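Local coordinates for protein putative nucleotidyltransferase (Sulfolobus solfataricus P2, PDB 2RFF) that probably acts as a nucleotidyltransferase, transferring a nucleotidyl group from a nucleotide to an acceptor, at residues L18-F30 and Y72-Y84. Residues are numbered along the deposited sequence; the frame is centred on the assembly and turned at random.
Sequences LAKEIVEEVASSF and YMVSRFIRGNVDY. With EDO (1,2-ethanediol), chain C.
Met73, a selenomethionine, begins the contact: in one of its two deposited conformers it lays its CE methyl over one face of the Phe30 ring, a CH-pi contact 4.2 Å from CE to the ring centroid. Val74 follows, its CG1 against CG1 of Val26. Phe77 then leans onto helix 6-29: CG2 of Val26 lies over one ring face, 3.6 Å from Phe77 CG, Arg76 CG lies over the opposite face, toward the rim, and CE2 of Phe77 meets the edge of Phe30. Arg79 shows how one cation can tie a loop to a helix. Its chain turns back at chi2 (-77°), bringing the guanidinium over CG1 of Ile22. There Arg79 NH1 donates to Glu25 OE1 (3.0 Å) and NH2 to Glu25 OE2, end-on but from above the carboxylate plane. Arg79 NH2 also reaches Glu21 OE1 (3.3 Å), completing a salt-bridge network. Arg79 NH1 additionally holds Phe77 O at 2.9 Å, fixing the group's rotation. A leucine here would probably leave both glutamates without this countercharge and Phe77 O without this donor. Beyond Gly80, Val82 CG2 touches Leu18 CD2 (3.7 Å) and Ile22 CD1. The connection between helix 67-74 and edge strand 82-88 thus runs along helix 6-29, whose Val23 packs on strands 33-39 and 98-103.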
loop_
_atom_site.group_PDB
_atom_site.type_symbol
_atom_site.label_atom_id
_atom_site.label_comp_id
_atom_site.label_asym_id
_atom_site.label_seq_id
_atom_site.Cartn_x
_atom_site.Cartn_y
_atom_site.Cartn_z
ATOM N N LEU A 18 0.179 -7.903 -6.661
ATOM C CA LEU A 18 0.475 -6.698 -7.409
ATOM C C LEU A 18 1.073 -5.621 -6.490
ATOM O O LEU A 18 2.071 -5.006 -6.869
ATOM C CB LEU A 18 -0.750 -6.145 -8.099
ATOM C CG LEU A 18 -0.609 -4.806 -8.827
ATOM C CD1 LEU A 18 0.515 -4.820 -9.865
ATOM C CD2 LEU A 18 -1.939 -4.389 -9.381
ATOM N N ALA A 19 0.489 -5.397 -5.287
ATOM C CA ALA A 19 1.001 -4.442 -4.303
ATOM C C ALA A 19 2.442 -4.821 -3.929
ATOM O O ALA A 19 3.295 -3.929 -3.834
ATOM C CB ALA A 19 0.129 -4.391 -3.111
ATOM N N LYS A 20 2.717 -6.117 -3.744
ATOM C CA LYS A 20 4.084 -6.584 -3.444
ATOM C C LYS A 20 5.067 -6.161 -4.534
ATOM O O LYS A 20 6.129 -5.639 -4.232
ATOM C CB LYS A 20 4.165 -8.106 -3.227
ATOM C CG LYS A 20 5.607 -8.689 -3.118
ATOM C CD LYS A 20 5.627 -10.167 -2.836
ATOM C CE LYS A 20 7.041 -10.765 -2.921
ATOM N NZ LYS A 20 8.010 -10.250 -1.903
ATOM N N GLU A 21 4.721 -6.409 -5.810
ATOM C CA GLU A 21 5.578 -6.028 -6.936
ATOM C C GLU A 21 5.858 -4.521 -6.934
ATOM O O GLU A 21 6.999 -4.092 -7.104
ATOM C CB GLU A 21 4.937 -6.371 -8.267
ATOM C CG GLU A 21 4.768 -7.814 -8.605
ATOM C CD GLU A 21 4.104 -8.011 -9.998
ATOM O OE1 GLU A 21 4.293 -7.175 -10.933
ATOM O OE2 GLU A 21 3.396 -9.019 -10.159
ATOM N N ILE A 22 4.811 -3.723 -6.731
ATOM C CA ILE A 22 4.962 -2.269 -6.712
ATOM C C ILE A 22 5.883 -1.863 -5.563
ATOM O O ILE A 22 6.779 -1.042 -5.770
ATOM C CB ILE A 22 3.575 -1.552 -6.597
ATOM C CG1 ILE A 22 2.764 -1.779 -7.898
ATOM C CG2 ILE A 22 3.732 -0.033 -6.317
ATOM C CD1 ILE A 22 1.295 -1.353 -7.828
ATOM N N VAL A 23 5.650 -2.438 -4.375
ATOM C CA VAL A 23 6.462 -2.092 -3.160
ATOM C C VAL A 23 7.929 -2.500 -3.354
ATOM O O VAL A 23 8.827 -1.765 -2.968
ATOM C CB VAL A 23 5.866 -2.685 -1.871
ATOM C CG1 VAL A 23 6.848 -2.500 -0.710
ATOM C CG2 VAL A 23 4.472 -2.027 -1.625
ATOM N N GLU A 24 8.169 -3.658 -3.962
ATOM C CA GLU A 24 9.552 -4.094 -4.252
ATOM C C GLU A 24 10.311 -3.061 -5.061
ATOM O O GLU A 24 11.454 -2.749 -4.764
ATOM C CB GLU A 24 9.564 -5.432 -5.025
ATOM C CG GLU A 24 9.236 -6.575 -4.120
ATOM C CD GLU A 24 9.149 -7.929 -4.793
ATOM O OE1 GLU A 24 8.775 -8.011 -5.998
ATOM O OE2 GLU A 24 9.441 -8.923 -4.060
ATOM N N GLU A 25 9.640 -2.500 -6.050
ATOM C CA GLU A 25 10.247 -1.515 -6.919
ATOM C C GLU A 25 10.494 -0.207 -6.189
ATOM O O GLU A 25 11.577 0.347 -6.255
ATOM C CB GLU A 25 9.393 -1.270 -8.166
ATOM C CG GLU A 25 9.287 -2.500 -9.030
ATOM C CD GLU A 25 8.343 -2.332 -10.168
ATOM O OE1 GLU A 25 7.900 -1.218 -10.468
ATOM O OE2 GLU A 25 8.033 -3.349 -10.801
ATOM N N VAL A 26 9.470 0.294 -5.505
ATOM C CA VAL A 26 9.581 1.541 -4.690
ATOM C C VAL A 26 10.633 1.412 -3.575
ATOM O O VAL A 26 11.497 2.270 -3.455
ATOM C CB VAL A 26 8.221 2.027 -4.166
ATOM C CG1 VAL A 26 8.373 3.317 -3.331
ATOM C CG2 VAL A 26 7.253 2.237 -5.325
ATOM N N ALA A 27 10.614 0.298 -2.853
ATOM C CA ALA A 27 11.580 0.068 -1.747
ATOM C C ALA A 27 13.043 0.023 -2.267
ATOM O O ALA A 27 13.934 0.485 -1.634
ATOM C CB ALA A 27 11.256 -1.194 -1.000
ATOM N N SER A 28 13.240 -0.509 -3.465
ATOM C CA SER A 28 14.588 -0.570 -4.089
ATOM C C SER A 28 15.047 0.802 -4.591
ATOM O O SER A 28 16.249 1.030 -4.749
ATOM C CB SER A 28 14.648 -1.591 -5.232
ATOM O OG SER A 28 14.025 -1.123 -6.420
ATOM N N SER A 29 14.098 1.698 -4.848
ATOM C CA SER A 29 14.343 3.021 -5.385
ATOM C C SER A 29 14.555 4.135 -4.374
ATOM O O SER A 29 15.193 5.140 -4.714
ATOM C CB SER A 29 13.207 3.392 -6.350
ATOM O OG SER A 29 13.152 2.540 -7.502
ATOM N N PHE A 30 13.997 4.006 -3.154
ATOM C CA PHE A 30 14.052 5.000 -2.128
ATOM C C PHE A 30 14.496 4.388 -0.817
ATOM O O PHE A 30 13.710 3.715 -0.152
ATOM C CB PHE A 30 12.688 5.614 -2.008
ATOM C CG PHE A 30 12.226 6.287 -3.264
ATOM C CD1 PHE A 30 12.681 7.547 -3.582
ATOM C CD2 PHE A 30 11.377 5.626 -4.171
ATOM C CE1 PHE A 30 12.283 8.156 -4.780
ATOM C CE2 PHE A 30 10.996 6.230 -5.357
ATOM C CZ PHE A 30 11.434 7.501 -5.638
ATOM N N TYR A 72 4.716 12.441 -7.430
ATOM C CA TYR A 72 5.747 12.208 -8.474
ATOM C C TYR A 72 6.740 11.146 -8.011
ATOM O O TYR A 72 7.293 10.459 -8.842
ATOM C CB TYR A 72 6.450 13.536 -8.812
ATOM C CG TYR A 72 7.332 13.576 -10.073
ATOM C CD1 TYR A 72 6.740 13.633 -11.345
ATOM C CD2 TYR A 72 8.750 13.641 -9.999
ATOM C CE1 TYR A 72 7.540 13.718 -12.519
ATOM C CE2 TYR A 72 9.559 13.690 -11.180
ATOM C CZ TYR A 72 8.944 13.756 -12.419
ATOM O OH TYR A 72 9.695 13.810 -13.570
HETATM N N MSE A 73 6.960 10.995 -6.686
HETATM C CA MSE A 73 7.894 9.970 -6.162
HETATM C C MSE A 73 7.517 8.551 -6.553
HETATM O O MSE A 73 8.379 7.730 -6.866
HETATM C CB MSE A 73 7.973 9.931 -4.622
HETATM C CG MSE A 73 8.395 11.193 -3.888
HETATM SE SE MSE A 73 8.480 10.989 -1.997
HETATM C CE MSE A 73 9.999 9.783 -1.991
ATOM N N VAL A 74 6.223 8.250 -6.511
ATOM C CA VAL A 74 5.731 6.893 -6.785
ATOM C C VAL A 74 4.915 6.712 -8.043
ATOM O O VAL A 74 4.731 5.587 -8.467
ATOM C CB VAL A 74 4.938 6.353 -5.557
ATOM C CG1 VAL A 74 5.837 6.416 -4.298
ATOM C CG2 VAL A 74 3.611 7.107 -5.313
ATOM N N SER A 75 4.449 7.805 -8.648
ATOM C CA SER A 75 3.556 7.765 -9.823
ATOM C C SER A 75 3.890 6.744 -10.864
ATOM O O SER A 75 3.027 5.944 -11.253
ATOM C CB SER A 75 3.524 9.132 -10.508
ATOM O OG SER A 75 2.617 9.091 -11.595
ATOM N N ARG A 76 5.145 6.752 -11.299
ATOM C CA ARG A 76 5.544 5.824 -12.378
ATOM C C ARG A 76 5.546 4.336 -12.054
ATOM O O ARG A 76 5.581 3.520 -12.963
ATOM C CB ARG A 76 6.883 6.199 -13.014
ATOM C CG ARG A 76 8.119 5.969 -12.218
ATOM C CD ARG A 76 9.291 6.156 -13.156
ATOM N NE ARG A 76 10.514 6.373 -12.409
ATOM C CZ ARG A 76 11.291 5.426 -11.900
ATOM N NH1 ARG A 76 10.992 4.135 -11.997
ATOM N NH2 ARG A 76 12.395 5.803 -11.261
ATOM N N PHE A 77 5.512 3.996 -10.775
ATOM C CA PHE A 77 5.454 2.619 -10.333
ATOM C C PHE A 77 4.036 2.086 -10.233
ATOM O O PHE A 77 3.861 0.881 -10.090
ATOM C CB PHE A 77 6.087 2.495 -8.940
ATOM C CG PHE A 77 7.529 2.928 -8.880
ATOM C CD1 PHE A 77 8.562 2.044 -9.139
ATOM C CD2 PHE A 77 7.852 4.218 -8.487
ATOM C CE1 PHE A 77 9.911 2.460 -9.056
ATOM C CE2 PHE A 77 9.171 4.646 -8.409
ATOM C CZ PHE A 77 10.211 3.753 -8.689
ATOM N N ILE A 78 3.033 2.965 -10.293
ATOM C CA ILE A 78 1.655 2.574 -10.081
ATOM C C ILE A 78 1.064 2.041 -11.374
ATOM O O ILE A 78 1.230 2.660 -12.442
ATOM C CB ILE A 78 0.795 3.748 -9.542
ATOM C CG1 ILE A 78 1.367 4.328 -8.251
ATOM C CG2 ILE A 78 -0.686 3.343 -9.300
ATOM C CD1 ILE A 78 1.559 3.319 -7.067
ATOM N N ARG A 79 0.430 0.876 -11.282
ATOM C CA ARG A 79 -0.292 0.241 -12.406
ATOM C C ARG A 79 -1.363 -0.670 -11.849
ATOM O O ARG A 79 -1.363 -0.959 -10.650
ATOM C CB ARG A 79 0.601 -0.534 -13.374
ATOM C CG ARG A 79 1.249 -1.772 -12.831
ATOM C CD ARG A 79 2.412 -1.480 -11.961
ATOM N NE ARG A 79 3.172 -2.710 -11.803
ATOM C CZ ARG A 79 4.384 -2.800 -11.277
ATOM N NH1 ARG A 79 5.004 -1.729 -10.782
ATOM N NH2 ARG A 79 4.965 -4.000 -11.218
ATOM N N GLY A 80 -2.298 -1.067 -12.695
ATOM C CA GLY A 80 -3.408 -1.901 -12.278
ATOM C C GLY A 80 -4.455 -1.105 -11.520
ATOM O O GLY A 80 -4.397 0.109 -11.480
ATOM N N ASN A 81 -5.356 -1.812 -10.849
ATOM C CA ASN A 81 -6.485 -1.220 -10.165
ATOM C C ASN A 81 -6.022 -0.856 -8.742
ATOM O O ASN A 81 -6.367 -1.533 -7.769
ATOM C CB ASN A 81 -7.599 -2.271 -10.157
ATOM C CG ASN A 81 -8.883 -1.728 -9.716
ATOM O OD1 ASN A 81 -9.134 -0.542 -9.893
ATOM N ND2 ASN A 81 -9.746 -2.591 -9.156
ATOM N N VAL A 82 -5.206 0.196 -8.686
ATOM C CA VAL A 82 -4.485 0.616 -7.489
ATOM C C VAL A 82 -4.646 2.106 -7.259
ATOM O O VAL A 82 -4.594 2.904 -8.168
ATOM C CB VAL A 82 -2.934 0.311 -7.659
ATOM C CG1 VAL A 82 -2.110 0.927 -6.493
ATOM C CG2 VAL A 82 -2.678 -1.190 -7.704
ATOM N N ASP A 83 -4.850 2.503 -6.018
ATOM C CA ASP A 83 -4.791 3.929 -5.631
ATOM C C ASP A 83 -3.846 4.009 -4.467
ATOM O O ASP A 83 -3.494 2.983 -3.883
ATOM C CB ASP A 83 -6.162 4.527 -5.357
ATOM C CG ASP A 83 -6.181 6.068 -5.463
ATOM O OD1 ASP A 83 -5.157 6.691 -5.763
ATOM O OD2 ASP A 83 -7.263 6.669 -5.311
ATOM N N TYR A 84 -3.364 5.214 -4.205
ATOM C CA TYR A 84 -2.330 5.373 -3.183
ATOM C C TYR A 84 -2.332 6.711 -2.461
ATOM O O TYR A 84 -2.930 7.683 -2.912
ATOM C CB TYR A 84 -0.946 5.119 -3.875
ATOM C CG TYR A 84 -0.556 6.228 -4.802
ATOM C CD1 TYR A 84 -0.964 6.221 -6.129
ATOM C CD2 TYR A 84 0.165 7.337 -4.338
ATOM C CE1 TYR A 84 -0.633 7.277 -6.982
ATOM C CE2 TYR A 84 0.489 8.396 -5.178
ATOM C CZ TYR A 84 0.102 8.348 -6.506
ATOM O OH TYR A 84 0.421 9.401 -7.327
HETATM C C1 EDO C . -3.234 10.619 -4.702
HETATM O O1 EDO C . -3.279 12.058 -4.824
HETATM C C2 EDO C . -3.011 9.881 -6.027
HETATM O O2 EDO C . -4.169 9.847 -6.881
HETATM O O HOH W 1 2.400 -5.385 -13.006
HETATM O O HOH W 2 13.593 3.251 -10.198
#